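PDB 6BN2: acetyl-CoA acetyltransferase, which probably catalyses the thiolase reaction that joins two acetyl-CoA molecules into acetoacetyl-CoA, or its reversal, through an acyl-cysteine intermediate. Local coordinates for residues Ser30-Ala34 with Thr35-Ala39; Ile49-Asn52 with Pro53-Gln57; Val40-Lys43 with Gly44-Lys48; Gln108-Ala112 with Gly113-Ala117. All coordinates share one frame; numbering follows the deposited sequence. Where two conformers were deposited one is given.

Contact 1 of 4, residues Ser30-Ala34 with Thr35-Ala39; sequences SGVPA and TQLGA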
# COMPACT_ATOMS: atom_id res chain seq x y z
N SER A 30 12.75 19.72 -1.68
CA SER A 30 11.86 19.78 -0.53
C SER A 30 10.53 20.45 -0.85
O SER A 30 9.55 20.23 -0.12
CB SER A 30 12.55 20.48 0.64
OG SER A 30 12.88 21.82 0.30
N GLY A 31 10.46 21.24 -1.92
CA GLY A 31 9.23 21.86 -2.35
C GLY A 31 8.48 21.12 -3.45
O GLY A 31 7.48 21.66 -3.96
N VAL A 32 8.91 19.92 -3.82
CA VAL A 32 8.31 19.14 -4.89
C VAL A 32 7.66 17.92 -4.23
O VAL A 32 8.37 17.01 -3.78
CB VAL A 32 9.34 18.72 -5.94
CG1 VAL A 32 8.67 17.95 -7.06
CG2 VAL A 32 10.08 19.96 -6.48
N PRO A 33 6.33 17.85 -4.15
CA PRO A 33 5.68 16.76 -3.40
C PRO A 33 6.05 15.38 -3.93
O PRO A 33 6.35 15.21 -5.11
CB PRO A 33 4.18 17.03 -3.61
CG PRO A 33 4.08 18.49 -3.93
CD PRO A 33 5.36 18.81 -4.71
N ALA A 34 5.99 14.39 -3.03
CA ALA A 34 6.30 13.02 -3.41
C ALA A 34 5.54 12.59 -4.66
O ALA A 34 6.10 11.93 -5.54
CB ALA A 34 5.96 12.07 -2.25
N THR A 35 4.25 12.93 -4.74
CA THR A 35 3.45 12.49 -5.89
C THR A 35 3.93 13.12 -7.18
O THR A 35 3.84 12.48 -8.24
CB THR A 35 1.96 12.81 -5.67
OG1 THR A 35 1.80 14.21 -5.38
CG2 THR A 35 1.38 11.97 -4.51
N GLN A 36 4.45 14.35 -7.12
CA GLN A 36 5.00 14.96 -8.32
C GLN A 36 6.35 14.34 -8.68
O GLN A 36 6.65 14.17 -9.86
CB GLN A 36 5.10 16.47 -8.14
CG GLN A 36 5.89 17.21 -9.20
CD GLN A 36 5.33 17.14 -10.61
OE1 GLN A 36 4.19 16.74 -10.83
NE2 GLN A 36 6.14 17.58 -11.58
N LEU A 37 7.17 13.99 -7.68
CA LEU A 37 8.38 13.24 -7.98
C LEU A 37 8.03 11.90 -8.62
O LEU A 37 8.67 11.49 -9.60
CB LEU A 37 9.22 13.03 -6.71
CG LEU A 37 9.73 14.32 -6.06
CD1 LEU A 37 10.40 14.00 -4.72
CD2 LEU A 37 10.71 15.04 -6.98
N GLY A 38 6.98 11.24 -8.12
CA GLY A 38 6.53 10.02 -8.77
C GLY A 38 6.09 10.26 -10.21
O GLY A 38 6.40 9.47 -11.10
N ALA A 39 5.38 11.37 -10.44
CA ALA A 39 4.97 11.72 -11.80
C ALA A 39 6.17 11.90 -12.72
O ALA A 39 6.15 11.45 -13.88
CB ALA A 39 4.14 13.00 -11.78
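Val32 and Leu37 meet in a local, largely buried contact where the loop after strand 12-24 turns into helix 34-48. Pro33 takes the N-cap position between them, with an extended backbone (psi 152°) that sets Val32 back against the first turn. The touching is done by one branch of the valine: Val32 CG1 reaches Leu37 CD2 at 3.6 Å, and the two side chains run at about a right angle to each other. With CG1 anti to the backbone N (chi1 -178°), this methyl is turned to the helix. In the conformer described, Val32 CG1 also approaches Gln36 CG, but a second conformer of the glutamine makes this contact less certain. Leu37 has a second neighbour in the valine carbonyl, its CD1 lying 3.8 Å from Val32 O, which in turn accepts a hydrogen bond from Asn125 ND2.

The backbone closes the turn beneath these side chains. Leu37 N donates to Pro33 O at 3.0 Å and Gly38 N to Ala34 O at 2.8 Å; Gln36 N adds a weak, strongly bent bond to Pro33 O, which therefore takes two N-H groups. Strand 209-211 covers the apolar pair, with Ile211 on Val32 and Val209 on Leu37, whereas Thr35 packs on helix 73-80. A residue just before the N-cap packed on the residue four positions after it is the hydrophobic staple, a motif of helix N-termini, here opening the first long helix of the thiolase N-terminal domain.

Contact 2 of 4, residues Ile49-Asn52 with Pro53-Gln57; sequences INLN and PAEIQ
Asn52 reaches forward over Pro53 to meet Ala54 and Glu55 in the short connection between helix 34-48 and strand 59-62. From its CB, 4.1 Å from Glu55 CG, the side chain extends with CG anti to the backbone N (chi1 177°), which carries the amide past the proline ring nitrogen. The oxygen at the tip does the polar work: Asn52 OD1 accepts from Ala54 N at 3.0 Å, a fairly straight bond (159° at the hydrogen) in which the donor stands well above the amide plane. The methyl of the same residue touches the amide as well, Ala54 CB lying 3.6 Å from Asn52 OD1.

A side-chain oxygen bound to the N-H two residues on defines an Asx turn. It is combined here with a type I beta turn, because the main-chain carbonyl of Asn52 is held too: Glu55 N donates to Asn52 O at 2.9 Å, and Ile56 N follows with a bond to Pro53 O, giving a short 3-10 segment over 53-55. Asn52 thus grips two successive N-H groups, one with its side chain and one with its backbone.

Another flank of the turn is apolar. Leu51 CD2 packs on Ile56 CD1 at 3.7 Å, while its other methyl, CD1, lies 4.1 Å from Glu55 CG, the two chains running at about a right angle. Leu46, Leu275 and Met267 surround the buried leucine. Bent at chi2 (-79°), the Glu55 chain ends in a carboxylate whose OE1 makes a salt bridge with Lys271.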
# COMPACT_ATOMS: atom_id res chain seq x y z
N ILE A 49 10.95 4.93 -23.83
CA ILE A 49 10.56 3.97 -24.84
C ILE A 49 9.42 4.49 -25.72
O ILE A 49 8.83 3.71 -26.47
CB ILE A 49 10.18 2.62 -24.19
CG1 ILE A 49 9.18 2.83 -23.05
CG2 ILE A 49 11.44 1.95 -23.64
CD1 ILE A 49 8.58 1.54 -22.51
N ASN A 50 9.13 5.79 -25.63
CA ASN A 50 8.07 6.43 -26.43
C ASN A 50 6.77 5.65 -26.33
O ASN A 50 6.07 5.43 -27.32
CB ASN A 50 8.50 6.59 -27.89
CG ASN A 50 7.64 7.58 -28.64
OD1 ASN A 50 7.07 8.50 -28.05
ND2 ASN A 50 7.53 7.40 -29.95
N LEU A 51 6.42 5.22 -25.11
CA LEU A 51 5.28 4.34 -24.94
C LEU A 51 3.98 5.13 -24.88
O LEU A 51 3.86 6.10 -24.13
CB LEU A 51 5.43 3.50 -23.66
CG LEU A 51 4.33 2.45 -23.44
CD1 LEU A 51 4.34 1.39 -24.54
CD2 LEU A 51 4.50 1.81 -22.08
N ASN A 52 3.00 4.70 -25.67
CA ASN A 52 1.64 5.23 -25.57
C ASN A 52 1.15 5.02 -24.14
O ASN A 52 1.06 3.87 -23.70
CB ASN A 52 0.74 4.50 -26.58
CG ASN A 52 -0.72 4.93 -26.51
OD1 ASN A 52 -1.11 5.74 -25.67
ND2 ASN A 52 -1.53 4.39 -27.41
N PRO A 53 0.85 6.09 -23.39
CA PRO A 53 0.46 5.90 -21.98
C PRO A 53 -0.74 4.98 -21.79
O PRO A 53 -0.86 4.34 -20.73
CB PRO A 53 0.16 7.33 -21.51
CG PRO A 53 1.01 8.19 -22.41
CD PRO A 53 0.98 7.51 -23.74
N ALA A 54 -1.62 4.88 -22.79
CA ALA A 54 -2.79 4.03 -22.63
C ALA A 54 -2.46 2.54 -22.66
O ALA A 54 -3.34 1.72 -22.38
CB ALA A 54 -3.83 4.35 -23.71
N GLU A 55 -1.21 2.17 -22.97
CA GLU A 55 -0.85 0.76 -22.87
C GLU A 55 -0.70 0.30 -21.42
O GLU A 55 -0.74 -0.91 -21.16
CB GLU A 55 0.46 0.50 -23.61
CG GLU A 55 0.38 0.67 -25.13
CD GLU A 55 -0.25 -0.52 -25.84
OE1 GLU A 55 -0.60 -1.51 -25.17
OE2 GLU A 55 -0.38 -0.46 -27.09
N ILE A 56 -0.51 1.23 -20.48
CA ILE A 56 -0.27 0.88 -19.08
C ILE A 56 -1.58 0.47 -18.42
O ILE A 56 -2.56 1.23 -18.43
CB ILE A 56 0.37 2.06 -18.33
CG1 ILE A 56 1.75 2.38 -18.91
CG2 ILE A 56 0.47 1.75 -16.82
CD1 ILE A 56 2.69 1.15 -18.96
N GLN A 57 -1.61 -0.72 -17.81
CA GLN A 57 -2.87 -1.25 -17.28
C GLN A 57 -3.01 -1.11 -15.77
O GLN A 57 -4.11 -1.34 -15.23
CB GLN A 57 -3.03 -2.73 -17.66
CG GLN A 57 -3.25 -2.89 -19.16
CD GLN A 57 -3.20 -4.35 -19.58
OE1 GLN A 57 -2.15 -4.86 -19.96
NE2 GLN A 57 -4.34 -5.04 -19.48

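Contact 3 of 4, residues Val40-Lys43 with Gly44-Lys48; sequences VAIK and GALDK
On the outward side of helix 34-48, Lys43 and Asp47 form a salt bridge one helical turn apart, while the other side of the helix is turned to the central sheet of the thiolase domain. Lys43 NZ lies 2.8 Å from Asp47 OD2 and comes to the syn lone pair of that oxygen, on the side of OD1. The lysine starts out extended, CG anti to the backbone N (chi1 180°), and runs obliquely past the aspartate; a final bend at chi4 (-62°) turns the ammonium group in to the carboxylate. Along the way the aliphatic chain stays near the acceptor, with Lys43 CG 3.5 Å from Asp47 OD2.

A water completes a ring on the outer edge of this pair: it accepts from Lys43 NZ at 3.2 Å and donates to Asp47 OD1 at 2.9 Å, so each carboxylate oxygen has a partner of its own. Both residues are exposed, and the bridge is probably only a modest contribution to a helix already held by its backbone. Asp47 N donates to Lys43 O at 2.8 Å directly beneath the salt bridge, and the preceding turn is made in the same way by Gly44, Ala45 and Leu46.

The buried side is apolar. Ala41 and Ala45 rest on strand 258-268 and Ile42 on strand 59-62. Ile42 CG2 and Leu46 CD1 pack only loosely, at 4.4 Å, and both side chains touch Leu83. An apolar face on the sheet and a charged face outward make this an amphipathic helix, as expected where a helix covers the sheet of an alpha/beta fold.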
# COMPACT_ATOMS: atom_id res chain seq x y z
N VAL A 40 7.23 12.56 -12.24
CA VAL A 40 8.42 12.77 -13.06
C VAL A 40 9.05 11.43 -13.42
O VAL A 40 9.47 11.20 -14.57
CB VAL A 40 9.43 13.68 -12.33
CG1 VAL A 40 10.76 13.71 -13.09
CG2 VAL A 40 8.86 15.10 -12.18
N ALA A 41 9.14 10.52 -12.44
CA ALA A 41 9.77 9.23 -12.71
C ALA A 41 8.93 8.40 -13.67
O ALA A 41 9.46 7.80 -14.62
CB ALA A 41 10.02 8.47 -11.40
N ILE A 42 7.61 8.37 -13.46
CA ILE A 42 6.76 7.57 -14.34
C ILE A 42 6.80 8.13 -15.76
O ILE A 42 6.93 7.38 -16.73
CB ILE A 42 5.31 7.52 -13.80
CG1 ILE A 42 5.26 6.76 -12.48
CG2 ILE A 42 4.41 6.84 -14.84
CD1 ILE A 42 3.88 6.92 -11.77
N LYS A 43 6.67 9.45 -15.90
CA LYS A 43 6.72 10.02 -17.24
C LYS A 43 8.07 9.75 -17.88
O LYS A 43 8.15 9.43 -19.07
CB LYS A 43 6.46 11.53 -17.20
CG LYS A 43 6.51 12.17 -18.58
CD LYS A 43 5.87 13.54 -18.59
CE LYS A 43 5.75 14.07 -20.02
NZ LYS A 43 7.09 14.23 -20.63
N GLY A 44 9.14 9.80 -17.09
CA GLY A 44 10.46 9.50 -17.62
C GLY A 44 10.57 8.08 -18.14
O GLY A 44 11.17 7.83 -19.19
N ALA A 45 9.96 7.13 -17.42
CA ALA A 45 10.01 5.74 -17.84
C ALA A 45 9.23 5.53 -19.14
O ALA A 45 9.69 4.80 -20.02
CB ALA A 45 9.46 4.83 -16.73
N LEU A 46 8.08 6.19 -19.28
CA LEU A 46 7.34 6.11 -20.54
C LEU A 46 8.11 6.75 -21.68
O LEU A 46 8.16 6.22 -22.79
CB LEU A 46 5.97 6.78 -20.40
CG LEU A 46 5.05 6.19 -19.34
CD1 LEU A 46 3.78 7.05 -19.24
CD2 LEU A 46 4.72 4.75 -19.68
N ASP A 47 8.70 7.92 -21.42
CA ASP A 47 9.38 8.68 -22.46
C ASP A 47 10.59 7.94 -23.02
O ASP A 47 10.91 8.10 -24.20
CB ASP A 47 9.80 10.05 -21.91
CG ASP A 47 8.64 11.05 -21.82
OD1 ASP A 47 7.55 10.81 -22.39
OD2 ASP A 47 8.83 12.11 -21.17
N LYS A 48 11.28 7.14 -22.19
CA LYS A 48 12.47 6.42 -22.64
C LYS A 48 12.16 5.48 -23.79
O LYS A 48 13.03 5.23 -24.64
CB LYS A 48 13.09 5.61 -21.50
CG LYS A 48 13.85 6.42 -20.47
CD LYS A 48 15.23 6.84 -20.98
CE LYS A 48 15.99 7.62 -19.90
NZ LYS A 48 17.33 8.11 -20.40
O HOH W 1 6.46 13.19 -23.61

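Contact 4 of 4, residues Gln108-Ala112 with Gly113-Ala117; sequences QAVKA and GDVEA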
# COMPACT_ATOMS: atom_id res chain seq x y z
N GLN A 108 3.90 -10.23 -10.44
CA GLN A 108 2.90 -11.25 -10.17
C GLN A 108 1.63 -11.00 -10.97
O GLN A 108 0.97 -11.94 -11.40
CB GLN A 108 2.59 -11.33 -8.68
CG GLN A 108 3.79 -11.88 -7.89
CD GLN A 108 3.64 -11.78 -6.40
OE1 GLN A 108 3.21 -10.76 -5.87
NE2 GLN A 108 3.97 -12.85 -5.69
N ALA A 109 1.26 -9.72 -11.16
CA ALA A 109 0.09 -9.41 -11.99
C ALA A 109 0.31 -9.85 -13.44
O ALA A 109 -0.64 -10.31 -14.10
CB ALA A 109 -0.21 -7.91 -11.94
N VAL A 110 1.54 -9.72 -13.95
CA VAL A 110 1.84 -10.22 -15.29
C VAL A 110 1.80 -11.75 -15.31
O VAL A 110 1.18 -12.36 -16.20
CB VAL A 110 3.20 -9.70 -15.79
CG1 VAL A 110 3.54 -10.29 -17.19
CG2 VAL A 110 3.21 -8.17 -15.87
N LYS A 111 2.46 -12.40 -14.34
CA LYS A 111 2.50 -13.86 -14.33
C LYS A 111 1.12 -14.47 -14.13
O LYS A 111 0.85 -15.57 -14.64
CB LYS A 111 3.46 -14.34 -13.24
CG LYS A 111 4.90 -14.03 -13.56
CD LYS A 111 5.83 -14.18 -12.37
CE LYS A 111 6.01 -15.62 -11.95
NZ LYS A 111 7.12 -15.71 -10.94
N ALA A 112 0.24 -13.79 -13.39
CA ALA A 112 -1.11 -14.28 -13.14
C ALA A 112 -2.01 -14.12 -14.35
O ALA A 112 -3.15 -14.58 -14.31
CB ALA A 112 -1.72 -13.55 -11.95
N GLY A 113 -1.52 -13.48 -15.41
CA GLY A 113 -2.26 -13.32 -16.65
C GLY A 113 -3.12 -12.09 -16.73
O GLY A 113 -3.85 -11.93 -17.72
N ASP A 114 -3.05 -11.19 -15.75
CA ASP A 114 -4.04 -10.13 -15.64
C ASP A 114 -3.66 -8.86 -16.38
O ASP A 114 -4.56 -8.12 -16.81
CB ASP A 114 -4.29 -9.79 -14.18
CG ASP A 114 -4.97 -10.91 -13.45
OD1 ASP A 114 -6.00 -11.39 -13.97
OD2 ASP A 114 -4.46 -11.32 -12.39
N VAL A 115 -2.37 -8.58 -16.54
CA VAL A 115 -1.94 -7.40 -17.28
C VAL A 115 -0.77 -7.77 -18.18
O VAL A 115 -0.01 -8.70 -17.91
CB VAL A 115 -1.51 -6.24 -16.34
CG1 VAL A 115 -2.68 -5.80 -15.43
CG2 VAL A 115 -0.29 -6.66 -15.53
N GLU A 116 -0.64 -7.00 -19.27
CA GLU A 116 0.48 -7.14 -20.20
C GLU A 116 1.51 -6.03 -20.06
O GLU A 116 2.64 -6.20 -20.51
CB GLU A 116 -0.03 -7.15 -21.65
CG GLU A 116 -1.05 -8.25 -21.93
CD GLU A 116 -0.43 -9.62 -21.96
OE1 GLU A 116 0.51 -9.86 -22.77
OE2 GLU A 116 -0.88 -10.47 -21.17
N ALA A 117 1.13 -4.90 -19.45
CA ALA A 117 2.06 -3.79 -19.26
C ALA A 117 1.65 -3.07 -18.00
O ALA A 117 0.46 -2.79 -17.81
CB ALA A 117 2.05 -2.81 -20.45
O HOH W 2 -0.21 -11.48 -18.36
O HOH W 3 -5.86 -14.06 -14.51
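Val115 folds back on the last turn of helix 98-111 and packs there on Ala109 and Val110. One methyl serves both: Val115 CG2 lies 3.8 Å from Ala109 CB and 3.8 Å from Val110 CG2, the two valines crossing at about a right angle. It gets there by standing between its own backbone N and carbonyl carbon (chi1 of the other branch, CG1, -60°). The main chains also approach here, with a CA-H...O contact from Val110 CA to Val115 O at 3.5 Å, and at the edge of this packing a water bridges Val110 O and Val115 O.

This reversal is a Schellman motif. Gly113, with positive phi (90°), donates from N to Val110 O at 3.0 Å, and Asp114 N bonds to Ala109 O at 3.1 Å, nearly in line with the carbonyl; Val115 N adds a weak bond to the same oxygen.

On the side of the Asp114 carboxylate the two segments have few direct contacts, and a water bridges Ala112 O and Asp114 OD1, the latter at 2.7 Å. The carboxylate is held instead from the second subunit, where Lys310 makes a salt bridge with OD1 and Tyr286 and Gln108 bond to OD2.

How the contacts relate
From the N terminus, contact 1 starts helix 34-48 after the loop that leaves strand 12-24, contact 3 carries the same helix on, and contact 2 turns the chain toward strand 59-62. The three follow in series, neither nested nor crossing, and together span a beta-alpha-beta crossover between two parallel strands. Contacts 2 and 3 touch: a Schellman motif ends the helix with Leu51 N bound to Leu46 O. Contact 4 comes later, turning helix 98-111 into strand 117-125, yet meets contact 2 through Gln57, whose backbone N and side-chain OE1 bond to Ala117 O and Glu116 N. Contacts 1 and 4 lie farthest apart, their centres about 28 Å from each other.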